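Local coordinates for hypothetical protein PHS013 (Pyrococcus horikoshii, PDB 1WMI) that probably serves as the toxin of a type II toxin-antitoxin pair, belonging to the RelE/ParE family, at residues K13-L18 with L80-R85; L27-I32 with Y64-S69. One frame throughout, in Å; residues are numbered along the deposited sequence.

How the interactions relate
Both interactions lay a helix on the same sheet, and they show how apolar contact changes between the periphery and the core of one small fold. Interaction 2 is core: F29 of helix 20-33 meets V66 and Y68 of strand 65-71 near the centre of the chain. Interaction 1, about 11 Å away between centres, is partly buried and wholly aliphatic, with L82 of strand 76-83 packing against the C-terminal part of helix 9-15. The two strands are antiparallel neighbours, joined by probable backbone hydrogen bonds from K83 N to R65 O and from L80 N to I67 O. L82 also touches V66, so the two helix-facing contacts are continuous across the strands.

Interaction 1. Residues K13-L18 with L80-R85; sequences KALQSL and LKLKPR
L82 reaches A14 and L15 with a single methyl, and its side chain can be followed outward from strand 76-83 step by step. The CA atoms of A14 and L82 are 7.9 Å apart, a gap that the leucine has to bridge. The side chain leaves the strand toward helix 9-15, but L82 CB is still 5.2 Å from A14 CB. L82 CG, anti to the carbonyl carbon and beside the backbone N (chi1 -52°), narrows the distance to A14 CB to 4.7 Å. There the chain forks. L82 CD1 continues the line of the side chain, anti to CA (chi2 -178°), and does the touching: it lies 3.9 Å from A14 CB and 3.9 Å from L15 CD1, meeting both helix residues at once. L82 CD2 turns toward strand 65-71 and packs on V66, beside its CG1. This is an alpha/beta arrangement as in RelE/ParE toxins, with the N-terminal helices packed over one face of a sheet. L15 crosses L82 at about a right angle, and the two leucines touch through their CD1 methyls. The small side chain of A14 is consistent with the close approach of the helix backbone to the strand. Beyond it the chain makes a type I turn from L15 to L18, closed by a weak bond from L18 N to L15 O. On the strand, L80 and K81 both face I67 in a classic beta bulge. Outside this contact, the NZ of K83, the residue after L82, is paired with an acidic side chain of another protein's chain.

Interaction 2. Residues L27-I32 with Y64-S69; sequences LEFRDI and YRVIYS
The ring of F29 turns its edge to the face of Y68 in an offset edge-to-face pair, the centroids 5.8 Å apart and the planes at 73°. Y68 CE2 sits at the F29 edge, near its plane, 3.6 Å from F29 CZ. V66 packs against the same phenyl ring, though the fine placing of its CG2 is doubtful. Helix 20-33 is here laid across the central strands of the mixed sheet, an arrangement consistent with the RelE/ParE toxin fold, and within 27-32 F29 is the side chain that reaches strand 65-71. CG of F29 stands anti to the backbone N (chi1 -179°), which carries the ring away from the helix to the sheet. V66 and Y68, two residues apart on the strand, both point at the helix, while I67 between them points the other way, where it packs on an apolar side chain of another protein's chain. Aromatic neighbours extend the cluster, with F43 meeting F29 edge-to-face and Y57 meeting the Y68 ring, and the hydroxyl of Y68 is satisfied by a hydrogen bond to P37 O. Away from the sheet, the guanidinium of R30 has L27 CD2 over the centre of one face, 3.9 Å above the plane. R30 NH1 makes a salt bridge with D31 OD2 at 2.8 Å, meeting the carboxylate on its syn side but 26° out of its plane.

Interaction 1. Residues K13-L18 with L80-R85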
loop_
_atom_site.group_PDB
_atom_site.type_symbol
_atom_site.label_atom_id
_atom_site.label_comp_id
_atom_site.label_asym_id
_atom_site.label_seq_id
_atom_site.Cartn_x
_atom_site.Cartn_y
_atom_site.Cartn_z
ATOM N N LYS A 13 -12.193 -6.600 -21.530
ATOM C CA LYS A 13 -13.511 -6.021 -21.750
ATOM C C LYS A 13 -13.766 -4.849 -20.808
ATOM O O LYS A 13 -14.226 -3.794 -21.235
ATOM C CB LYS A 13 -14.598 -7.084 -21.554
ATOM C CG LYS A 13 -16.015 -6.594 -21.844
ATOM C CD LYS A 13 -17.057 -7.636 -21.452
ATOM C CE LYS A 13 -18.444 -7.222 -21.920
ATOM N NZ LYS A 13 -18.795 -5.854 -21.438
ATOM N N ALA A 14 -13.456 -5.039 -19.528
ATOM C CA ALA A 14 -13.661 -3.995 -18.521
ATOM C C ALA A 14 -12.812 -2.757 -18.804
ATOM O O ALA A 14 -13.186 -1.631 -18.460
ATOM C CB ALA A 14 -13.335 -4.547 -17.130
ATOM N N LEU A 15 -11.673 -2.994 -19.448
ATOM C CA LEU A 15 -10.701 -1.964 -19.803
ATOM C C LEU A 15 -11.258 -0.920 -20.758
ATOM O O LEU A 15 -10.775 0.207 -20.815
ATOM C CB LEU A 15 -9.480 -2.636 -20.437
ATOM C CG LEU A 15 -8.083 -2.419 -19.852
ATOM C CD1 LEU A 15 -8.120 -2.332 -18.329
ATOM C CD2 LEU A 15 -7.191 -3.568 -20.322
ATOM N N GLN A 16 -12.286 -1.288 -21.502
ATOM C CA GLN A 16 -12.859 -0.368 -22.462
ATOM C C GLN A 16 -13.784 0.693 -21.857
ATOM O O GLN A 16 -14.176 1.645 -22.533
ATOM C CB GLN A 16 -13.601 -1.159 -23.521
ATOM C CG GLN A 16 -13.873 -0.360 -24.752
ATOM C CD GLN A 16 -14.660 -1.138 -25.760
ATOM O OE1 GLN A 16 -15.862 -1.355 -25.599
ATOM N NE2 GLN A 16 -13.987 -1.579 -26.810
ATOM N N SER A 17 -14.125 0.526 -20.585
ATOM C CA SER A 17 -14.996 1.471 -19.894
ATOM C C SER A 17 -14.167 2.617 -19.342
ATOM O O SER A 17 -14.699 3.625 -18.886
ATOM C CB SER A 17 -15.721 0.776 -18.740
ATOM O OG SER A 17 -16.541 -0.283 -19.196
ATOM N N LEU A 18 -12.852 2.459 -19.392
ATOM C CA LEU A 18 -11.954 3.475 -18.870
ATOM C C LEU A 18 -11.667 4.646 -19.790
ATOM O O LEU A 18 -11.620 4.508 -21.018
ATOM C CB LEU A 18 -10.619 2.848 -18.458
ATOM C CG LEU A 18 -10.527 2.206 -17.071
ATOM C CD1 LEU A 18 -11.707 1.264 -16.851
ATOM C CD2 LEU A 18 -9.196 1.469 -16.944
ATOM N N LEU A 80 -5.272 -10.682 -13.472
ATOM C CA LEU A 80 -6.476 -11.425 -13.133
ATOM C C LEU A 80 -7.774 -10.621 -13.161
ATOM O O LEU A 80 -8.732 -11.027 -13.820
ATOM C CB LEU A 80 -6.308 -12.099 -11.769
ATOM C CG LEU A 80 -5.315 -13.270 -11.721
ATOM C CD1 LEU A 80 -5.522 -14.184 -12.929
ATOM C CD2 LEU A 80 -3.908 -12.747 -11.727
ATOM N N LYS A 81 -7.828 -9.499 -12.447
ATOM C CA LYS A 81 -9.047 -8.695 -12.439
ATOM C C LYS A 81 -8.855 -7.263 -11.956
ATOM O O LYS A 81 -7.790 -6.893 -11.463
ATOM C CB LYS A 81 -10.123 -9.364 -11.579
ATOM C CG LYS A 81 -9.835 -9.319 -10.092
ATOM C CD LYS A 81 -11.031 -9.766 -9.279
ATOM C CE LYS A 81 -12.213 -8.826 -9.453
ATOM N NZ LYS A 81 -13.351 -9.237 -8.572
ATOM N N LEU A 82 -9.910 -6.465 -12.114
ATOM C CA LEU A 82 -9.900 -5.063 -11.711
ATOM C C LEU A 82 -10.850 -4.876 -10.548
ATOM O O LEU A 82 -11.766 -5.676 -10.356
ATOM C CB LEU A 82 -10.358 -4.172 -12.862
ATOM C CG LEU A 82 -9.655 -4.351 -14.205
ATOM C CD1 LEU A 82 -10.215 -3.348 -15.205
ATOM C CD2 LEU A 82 -8.156 -4.160 -14.027
ATOM N N LYS A 83 -10.625 -3.816 -9.778
ATOM C CA LYS A 83 -11.465 -3.486 -8.633
ATOM C C LYS A 83 -11.586 -1.967 -8.469
ATOM O O LYS A 83 -10.719 -1.208 -8.918
ATOM C CB LYS A 83 -10.897 -4.112 -7.355
ATOM C CG LYS A 83 -10.972 -5.635 -7.327
ATOM C CD LYS A 83 -10.373 -6.187 -6.041
ATOM C CE LYS A 83 -11.405 -6.340 -4.925
ATOM N NZ LYS A 83 -12.205 -7.586 -5.078
ATOM N N PRO A 84 -12.676 -1.506 -7.828
ATOM C CA PRO A 84 -12.926 -0.079 -7.598
ATOM C C PRO A 84 -11.806 0.575 -6.801
ATOM O O PRO A 84 -10.868 -0.094 -6.376
ATOM C CB PRO A 84 -14.244 -0.080 -6.823
ATOM C CG PRO A 84 -14.926 -1.295 -7.321
ATOM C CD PRO A 84 -13.808 -2.310 -7.337
ATOM N N ARG A 85 -11.921 1.884 -6.603
ATOM C CA ARG A 85 -10.949 2.673 -5.850
ATOM C C ARG A 85 -10.662 1.946 -4.544
ATOM O O ARG A 85 -9.528 1.927 -4.041
ATOM C CB ARG A 85 -11.552 4.036 -5.499
ATOM C CG ARG A 85 -10.589 5.203 -5.551
ATOM C CD ARG A 85 -10.453 5.695 -6.973
ATOM N NE ARG A 85 -11.122 6.973 -7.216
ATOM C CZ ARG A 85 -10.489 8.080 -7.589
ATOM N NH1 ARG A 85 -9.174 8.064 -7.757
ATOM N NH2 ARG A 85 -11.164 9.201 -7.798
#

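Interaction 2. Residues L27-I32 with Y64-S69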
loop_
_atom_site.group_PDB
_atom_site.type_symbol
_atom_site.label_atom_id
_atom_site.label_comp_id
_atom_site.label_asym_id
_atom_site.label_seq_id
_atom_site.Cartn_x
_atom_site.Cartn_y
_atom_site.Cartn_z
ATOM N N LEU A 27 -1.412 0.685 -19.756
ATOM C CA LEU A 27 -0.376 0.271 -20.687
ATOM C C LEU A 27 1.011 0.537 -20.098
ATOM O O LEU A 27 1.938 -0.236 -20.338
ATOM C CB LEU A 27 -0.528 1.001 -22.025
ATOM C CG LEU A 27 -1.770 0.707 -22.879
ATOM C CD1 LEU A 27 -1.631 1.400 -24.220
ATOM C CD2 LEU A 27 -1.919 -0.792 -23.098
ATOM N N GLU A 28 1.159 1.620 -19.332
ATOM C CA GLU A 28 2.460 1.906 -18.732
ATOM C C GLU A 28 2.733 0.853 -17.673
ATOM O O GLU A 28 3.862 0.386 -17.518
ATOM C CB GLU A 28 2.516 3.291 -18.081
ATOM C CG GLU A 28 3.911 3.576 -17.525
ATOM C CD GLU A 28 3.971 4.749 -16.572
ATOM O OE1 GLU A 28 3.301 4.707 -15.515
ATOM O OE2 GLU A 28 4.703 5.710 -16.878
ATOM N N PHE A 29 1.683 0.480 -16.945
ATOM C CA PHE A 29 1.787 -0.537 -15.911
ATOM C C PHE A 29 2.236 -1.830 -16.586
ATOM O O PHE A 29 3.092 -2.533 -16.070
ATOM C CB PHE A 29 0.434 -0.718 -15.220
ATOM C CG PHE A 29 0.434 -1.739 -14.120
ATOM C CD1 PHE A 29 1.357 -1.669 -13.079
ATOM C CD2 PHE A 29 -0.531 -2.742 -14.093
ATOM C CE1 PHE A 29 1.316 -2.573 -12.028
ATOM C CE2 PHE A 29 -0.580 -3.652 -13.044
ATOM C CZ PHE A 29 0.345 -3.566 -12.011
ATOM N N ARG A 30 1.663 -2.133 -17.747
ATOM C CA ARG A 30 2.041 -3.331 -18.499
ATOM C C ARG A 30 3.509 -3.252 -18.929
ATOM O O ARG A 30 4.258 -4.220 -18.809
ATOM C CB ARG A 30 1.182 -3.477 -19.757
ATOM C CG ARG A 30 1.673 -4.572 -20.698
ATOM C CD ARG A 30 1.273 -4.315 -22.152
ATOM N NE ARG A 30 1.821 -3.056 -22.646
ATOM C CZ ARG A 30 1.567 -2.528 -23.842
ATOM N NH1 ARG A 30 2.123 -1.374 -24.173
ATOM N NH2 ARG A 30 0.763 -3.147 -24.703
ATOM N N ASP A 31 3.912 -2.096 -19.444
ATOM C CA ASP A 31 5.290 -1.913 -19.900
ATOM C C ASP A 31 6.282 -2.093 -18.747
ATOM O O ASP A 31 7.340 -2.701 -18.909
ATOM C CB ASP A 31 5.455 -0.522 -20.530
ATOM C CG ASP A 31 4.779 -0.411 -21.891
ATOM O OD1 ASP A 31 4.677 0.718 -22.416
ATOM O OD2 ASP A 31 4.359 -1.448 -22.444
ATOM N N ILE A 32 5.936 -1.564 -17.578
ATOM C CA ILE A 32 6.811 -1.686 -16.420
ATOM C C ILE A 32 6.831 -3.116 -15.884
ATOM O O ILE A 32 7.878 -3.636 -15.493
ATOM C CB ILE A 32 6.382 -0.704 -15.310
ATOM C CG1 ILE A 32 6.655 0.729 -15.780
ATOM C CG2 ILE A 32 7.119 -1.019 -14.023
ATOM C CD1 ILE A 32 6.136 1.808 -14.879
ATOM N N TYR A 64 -8.652 2.925 -9.708
ATOM C CA TYR A 64 -8.982 1.513 -9.608
ATOM C C TYR A 64 -7.773 0.676 -9.215
ATOM O O TYR A 64 -6.652 1.176 -9.160
ATOM C CB TYR A 64 -9.574 1.013 -10.932
ATOM C CG TYR A 64 -8.621 1.062 -12.103
ATOM C CD1 TYR A 64 -7.916 -0.077 -12.504
ATOM C CD2 TYR A 64 -8.417 2.250 -12.812
ATOM C CE1 TYR A 64 -7.026 -0.034 -13.585
ATOM C CE2 TYR A 64 -7.529 2.303 -13.891
ATOM C CZ TYR A 64 -6.839 1.159 -14.271
ATOM O OH TYR A 64 -5.951 1.218 -15.325
ATOM N N ARG A 65 -8.019 -0.596 -8.928
ATOM C CA ARG A 65 -6.966 -1.522 -8.531
ATOM C C ARG A 65 -6.917 -2.737 -9.454
ATOM O O ARG A 65 -7.951 -3.190 -9.957
ATOM C CB ARG A 65 -7.204 -1.994 -7.096
ATOM C CG ARG A 65 -7.079 -0.902 -6.041
ATOM C CD ARG A 65 -7.608 -1.385 -4.702
ATOM N NE ARG A 65 -9.056 -1.566 -4.744
ATOM C CZ ARG A 65 -9.741 -2.342 -3.911
ATOM N NH1 ARG A 65 -11.060 -2.437 -4.029
ATOM N NH2 ARG A 65 -9.109 -3.033 -2.972
ATOM N N VAL A 66 -5.716 -3.257 -9.685
ATOM C CA VAL A 66 -5.574 -4.431 -10.529
ATOM C C VAL A 66 -4.900 -5.535 -9.730
ATOM O O VAL A 66 -3.918 -5.290 -9.022
ATOM C CB VAL A 66 -4.731 -4.136 -11.805
ATOM C CG1 VAL A 66 -5.301 -2.944 -12.558
ATOM C CG2 VAL A 66 -3.294 -3.877 -11.430
ATOM N N ILE A 67 -5.448 -6.744 -9.822
ATOM C CA ILE A 67 -4.884 -7.903 -9.139
ATOM C C ILE A 67 -4.265 -8.822 -10.186
ATOM O O ILE A 67 -4.883 -9.123 -11.207
ATOM C CB ILE A 67 -5.954 -8.677 -8.342
ATOM C CG1 ILE A 67 -6.575 -7.762 -7.287
ATOM C CG2 ILE A 67 -5.320 -9.876 -7.652
ATOM C CD1 ILE A 67 -7.493 -8.489 -6.299
ATOM N N TYR A 68 -3.041 -9.266 -9.931
ATOM C CA TYR A 68 -2.336 -10.108 -10.883
ATOM C C TYR A 68 -1.469 -11.153 -10.215
ATOM O O TYR A 68 -1.210 -11.087 -9.015
ATOM C CB TYR A 68 -1.469 -9.235 -11.802
ATOM C CG TYR A 68 -0.328 -8.505 -11.117
ATOM C CD1 TYR A 68 0.953 -9.044 -11.090
ATOM C CD2 TYR A 68 -0.525 -7.251 -10.539
ATOM C CE1 TYR A 68 2.018 -8.353 -10.512
ATOM C CE2 TYR A 68 0.529 -6.551 -9.960
ATOM C CZ TYR A 68 1.801 -7.108 -9.952
ATOM O OH TYR A 68 2.852 -6.415 -9.400
ATOM N N SER A 69 -1.026 -12.126 -11.001
ATOM C CA SER A 69 -0.173 -13.178 -10.484
ATOM C C SER A 69 1.182 -13.153 -11.165
ATOM O O SER A 69 1.317 -12.681 -12.293
ATOM C CB SER A 69 -0.824 -14.538 -10.698
ATOM O OG SER A 69 -1.124 -14.740 -12.064
#